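Local coordinates for protein probable enoyl-CoA hydratase/isomerase (Pseudomonas aeruginosa, PDB 7BOR) that binds coenzyme A and, as a member of the crotonase family, probably acts on acyl-CoA substrates as an enoyl-CoA isomerase, at residues A87-P92 against P213-L218; P94-V99 against R189-R194. All coordinates share one frame; numbering follows the deposited sequence.

Interaction 1 of 2, residues A87-P92 against P213-L218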
# COMPACT_ATOMS: atom_id res chain seq x y z
N ALA A 87 -0.02 -8.24 -7.76
CA ALA A 87 0.67 -7.43 -8.76
C ALA A 87 1.76 -6.54 -8.13
O ALA A 87 2.90 -6.52 -8.60
CB ALA A 87 -0.34 -6.57 -9.52
N LEU A 88 1.44 -5.81 -7.07
CA LEU A 88 2.48 -4.98 -6.44
C LEU A 88 3.59 -5.85 -5.84
O LEU A 88 4.78 -5.65 -6.10
CB LEU A 88 1.86 -4.10 -5.39
CG LEU A 88 2.76 -3.08 -4.68
CD1 LEU A 88 3.33 -2.10 -5.64
CD2 LEU A 88 1.89 -2.42 -3.62
N LEU A 89 3.21 -6.86 -5.07
CA LEU A 89 4.20 -7.74 -4.48
C LEU A 89 5.18 -8.27 -5.53
O LEU A 89 6.40 -8.31 -5.30
CB LEU A 89 3.48 -8.88 -3.77
CG LEU A 89 4.33 -10.02 -3.24
CD1 LEU A 89 5.19 -9.50 -2.06
CD2 LEU A 89 3.43 -11.14 -2.83
N GLU A 90 4.67 -8.66 -6.68
CA GLU A 90 5.52 -9.28 -7.70
C GLU A 90 6.07 -8.25 -8.68
O GLU A 90 6.81 -8.62 -9.60
CB GLU A 90 4.73 -10.38 -8.45
CG GLU A 90 4.00 -11.35 -7.52
CD GLU A 90 4.92 -12.45 -7.01
OE1 GLU A 90 6.09 -12.44 -7.40
OE2 GLU A 90 4.48 -13.34 -6.24
N PHE A 91 5.73 -6.96 -8.53
CA PHE A 91 6.21 -5.97 -9.48
C PHE A 91 7.74 -5.97 -9.47
O PHE A 91 8.36 -5.82 -8.40
CB PHE A 91 5.68 -4.61 -9.12
CG PHE A 91 5.84 -3.61 -10.21
CD1 PHE A 91 5.05 -3.66 -11.33
CD2 PHE A 91 6.73 -2.59 -10.08
CE1 PHE A 91 5.18 -2.69 -12.29
CE2 PHE A 91 6.85 -1.63 -11.03
CZ PHE A 91 6.09 -1.68 -12.13
N PRO A 92 8.40 -6.20 -10.61
CA PRO A 92 9.86 -6.35 -10.61
C PRO A 92 10.65 -5.06 -10.75
O PRO A 92 11.87 -5.11 -10.54
CB PRO A 92 10.10 -7.26 -11.83
CG PRO A 92 9.00 -6.84 -12.77
CD PRO A 92 7.80 -6.56 -11.92
N PRO A 213 15.06 -14.16 -0.73
CA PRO A 213 15.06 -15.03 0.46
C PRO A 213 13.75 -15.03 1.21
O PRO A 213 13.55 -15.94 2.02
CB PRO A 213 16.17 -14.46 1.33
CG PRO A 213 16.96 -13.51 0.37
CD PRO A 213 16.01 -13.04 -0.64
N PHE A 214 12.85 -14.07 0.95
CA PHE A 214 11.66 -13.82 1.76
C PHE A 214 10.36 -14.12 1.00
O PHE A 214 9.30 -14.25 1.63
CB PHE A 214 11.63 -12.32 2.23
CG PHE A 214 12.98 -11.77 2.76
CD1 PHE A 214 13.42 -12.07 4.05
CD2 PHE A 214 13.82 -10.97 1.96
CE1 PHE A 214 14.69 -11.63 4.51
CE2 PHE A 214 15.11 -10.49 2.44
CZ PHE A 214 15.50 -10.77 3.73
N ILE A 215 10.40 -14.21 -0.33
CA ILE A 215 9.17 -14.09 -1.11
C ILE A 215 8.27 -15.32 -0.94
O ILE A 215 7.04 -15.22 -0.94
CB ILE A 215 9.50 -13.84 -2.60
CG1 ILE A 215 8.22 -13.75 -3.42
CG2 ILE A 215 10.36 -14.92 -3.19
CD1 ILE A 215 7.41 -12.54 -3.09
N GLU A 216 8.86 -16.51 -0.79
CA GLU A 216 8.01 -17.69 -0.66
C GLU A 216 7.25 -17.65 0.66
O GLU A 216 6.04 -17.88 0.69
CB GLU A 216 8.84 -18.98 -0.77
CG GLU A 216 9.55 -19.18 -2.11
CD GLU A 216 10.36 -20.49 -2.15
OE1 GLU A 216 10.60 -21.08 -1.08
OE2 GLU A 216 10.75 -20.92 -3.26
N GLU A 217 7.96 -17.35 1.77
CA GLU A 217 7.29 -17.19 3.06
C GLU A 217 6.23 -16.09 2.98
O GLU A 217 5.07 -16.30 3.39
CB GLU A 217 8.30 -16.90 4.17
CG GLU A 217 7.66 -16.94 5.58
CD GLU A 217 8.66 -16.88 6.75
OE1 GLU A 217 9.72 -16.20 6.62
OE2 GLU A 217 8.37 -17.51 7.82
N LEU A 218 6.58 -14.94 2.41
CA LEU A 218 5.62 -13.86 2.21
C LEU A 218 4.41 -14.32 1.42
O LEU A 218 3.27 -13.99 1.79
CB LEU A 218 6.29 -12.69 1.52
CG LEU A 218 5.55 -11.36 1.40
CD1 LEU A 218 4.96 -10.96 2.73
CD2 LEU A 218 6.58 -10.31 0.88
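Leu89, near the end of helix 80-90, meets Ile215 and Leu218 of helix 200-233 through one branch of its side chain. Just before it, Leu88 turns elsewhere, onto Leu39, Leu110 and Phe138, while the bond from CA to CB of Leu89 points toward the second helix. With CG anti to the backbone N (chi1 172°), Leu89 reaches toward helix 200-233, and its CD1 methyl meets two residues about one helical turn apart. CD1 of Leu89 lies 3.9 Å from CD1 of Ile215 and 3.4 Å from CD2 of Leu218. The second distance is shorter than usual for two methyls, a sign of tight packing at that point. The side chains of Leu89 and Leu218 run past each other in opposite directions, so each overlaps the flank of the other and CG of Leu218 also comes within 3.9 Å of CD1 of Leu89. Ile215 brings only its long branch: CD1 also stands 4.0 Å from CG of Leu89 and so touches two successive carbons of that side chain. His113 packs against both leucines, and Ile143 adds to the apolar surroundings of Leu218. Next along the chain, Glu90 borders this apolar patch. Its OE2 is 4.4 Å from CD1 of Ile215, a loose contact; the same oxygen forms a salt bridge with NE of Arg219, the residue after Leu218. Phe91 N then bonds to Leu88 O at 2.9 Å. The arrangement is leucine-isoleucine packing between two helices of the crotonase fold, remote from the coenzyme A site.

Interaction 2 of 2, residues P94-V99 against R189-R194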
# COMPACT_ATOMS: atom_id res chain seq x y z
N PRO A 94 11.28 -0.67 -9.94
CA PRO A 94 11.15 0.23 -8.78
C PRO A 94 9.74 0.80 -8.62
O PRO A 94 9.15 1.35 -9.55
CB PRO A 94 12.18 1.33 -9.06
CG PRO A 94 13.24 0.69 -9.81
CD PRO A 94 12.53 -0.37 -10.69
N VAL A 95 9.23 0.69 -7.40
CA VAL A 95 7.96 1.30 -7.04
C VAL A 95 8.19 2.29 -5.90
O VAL A 95 8.76 1.90 -4.88
CB VAL A 95 6.92 0.25 -6.60
CG1 VAL A 95 5.62 0.92 -6.49
CG2 VAL A 95 6.87 -0.88 -7.53
N ILE A 96 7.69 3.52 -6.05
CA ILE A 96 7.85 4.61 -5.08
C ILE A 96 6.48 5.11 -4.64
O ILE A 96 5.64 5.45 -5.48
CB ILE A 96 8.68 5.76 -5.68
CG1 ILE A 96 10.05 5.23 -6.06
CG2 ILE A 96 8.81 6.91 -4.74
CD1 ILE A 96 10.95 6.26 -6.72
N ALA A 97 6.28 5.22 -3.33
CA ALA A 97 5.10 5.84 -2.76
C ALA A 97 5.39 7.26 -2.30
O ALA A 97 6.46 7.54 -1.77
CB ALA A 97 4.57 5.05 -1.55
N ALA A 98 4.38 8.12 -2.46
CA ALA A 98 4.40 9.52 -2.05
C ALA A 98 3.12 9.77 -1.27
O ALA A 98 2.03 9.85 -1.85
CB ALA A 98 4.47 10.46 -3.24
N VAL A 99 3.25 9.95 0.03
CA VAL A 99 2.13 9.81 0.95
C VAL A 99 1.90 11.13 1.65
O VAL A 99 2.81 11.66 2.30
CB VAL A 99 2.39 8.70 1.99
CG1 VAL A 99 1.19 8.57 2.94
CG2 VAL A 99 2.71 7.36 1.29
N ARG A 189 9.44 12.22 -7.11
CA ARG A 189 9.76 12.26 -8.54
C ARG A 189 11.27 12.34 -8.77
O ARG A 189 11.79 11.73 -9.71
CB ARG A 189 9.05 13.43 -9.21
CG ARG A 189 7.52 13.25 -9.38
CD ARG A 189 6.93 14.39 -10.22
NE ARG A 189 6.03 15.26 -9.44
CZ ARG A 189 6.20 16.57 -9.22
NH1 ARG A 189 5.29 17.22 -8.51
NH2 ARG A 189 7.26 17.25 -9.70
N ASP A 190 11.99 13.03 -7.89
CA ASP A 190 13.45 13.12 -8.04
C ASP A 190 14.11 11.78 -7.78
O ASP A 190 15.04 11.38 -8.50
CB ASP A 190 14.02 14.18 -7.09
CG ASP A 190 13.73 15.59 -7.57
OD1 ASP A 190 13.56 15.78 -8.78
OD2 ASP A 190 13.67 16.51 -6.77
N ALA A 191 13.63 11.04 -6.78
CA ALA A 191 14.11 9.69 -6.57
C ALA A 191 13.88 8.84 -7.81
O ALA A 191 14.76 8.06 -8.19
CB ALA A 191 13.42 9.06 -5.35
N ALA A 192 12.69 8.94 -8.43
CA ALA A 192 12.45 8.20 -9.67
C ALA A 192 13.48 8.57 -10.72
O ALA A 192 14.04 7.71 -11.40
CB ALA A 192 11.04 8.46 -10.19
N ARG A 193 13.78 9.87 -10.84
CA ARG A 193 14.77 10.33 -11.81
C ARG A 193 16.16 9.77 -11.51
O ARG A 193 16.94 9.52 -12.43
CB ARG A 193 14.77 11.87 -11.84
CG ARG A 193 13.44 12.50 -12.30
CD ARG A 193 13.46 14.08 -12.35
NE ARG A 193 12.12 14.67 -12.58
CZ ARG A 193 11.44 15.42 -11.69
NH1 ARG A 193 10.23 15.92 -12.00
NH2 ARG A 193 11.95 15.69 -10.50
N ARG A 194 16.47 9.51 -10.24
CA ARG A 194 17.76 8.90 -9.93
C ARG A 194 17.84 7.49 -10.49
O ARG A 194 18.90 7.07 -10.98
CB ARG A 194 18.01 8.88 -8.42
CG ARG A 194 18.01 10.24 -7.74
CD ARG A 194 18.30 10.09 -6.22
NE ARG A 194 19.51 9.29 -5.96
CZ ARG A 194 20.08 9.16 -4.76
NH1 ARG A 194 19.53 9.76 -3.71
NH2 ARG A 194 21.19 8.43 -4.61
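A helix lying on the face of a mainly parallel sheet is the element formed here: Ile96, on strand 95-99, reaches Ala191 and Ala192 on helix 182-196. The nearest CA atoms across the contact, those of Ile96 and Ala192, are 7.4 Å apart, a close approach consistent with the small side chains of Ala191 and Ala192. Ile96 carries the strand's share of the contact through a single methyl. Its CG1 lies anti to the carbonyl carbon (chi1 -60°) and the chain continues fully extended (chi2 178°), which drives CD1 outward from the sheet to the helix surface. There, with all three residues buried, CD1 rests against the backbone, 3.6 Å from N of Ala192 and 3.8 Å from CA of the same residue. The two alanine methyls lie a little farther off: CB of Ala191 is 4.0 Å and CB of Ala192 is 4.1 Å from CD1 of Ile96. The methyl thus meets the helix where one alanine passes into the next. In the crotonase fold strand 95-99 runs between strands 50-54 and 116-120, parallel to both, and the helix spans all three: Ala192 also touches Val50, and Ala191 touches Leu116 and Phe118. Ile96 itself bonds through its backbone to Val51 and Ile53, holding it in the sheet facing the helix, and its side chain also touches Val50 and Phe118 on the two neighbouring strands. One turn earlier on the helix, Ala188 packs on both Ile96 and Ala98, continuing the small-residue surface.

How the interactions relate
From the N terminus the chain enters interaction 1 through the C-terminal part of helix 80-90, then passes through a short loop into strand 95-99 and so into interaction 2. It crosses the sheets and intervening helices before helix 182-196 returns to that strand, closing the shorter loop of 89 residues. Helix 200-233 follows and comes back to residues 87-92, closing the longer loop of 120 residues around the first. The contacts are therefore nested, without crossing. Interaction 2 packs helix 182-196 on the six-stranded sheet, whereas interaction 1 joins two helices. Their centres are 19 Å apart, yet Leu88 CD1 touches Val95 CG1 at 3.9 Å, linking the two directly.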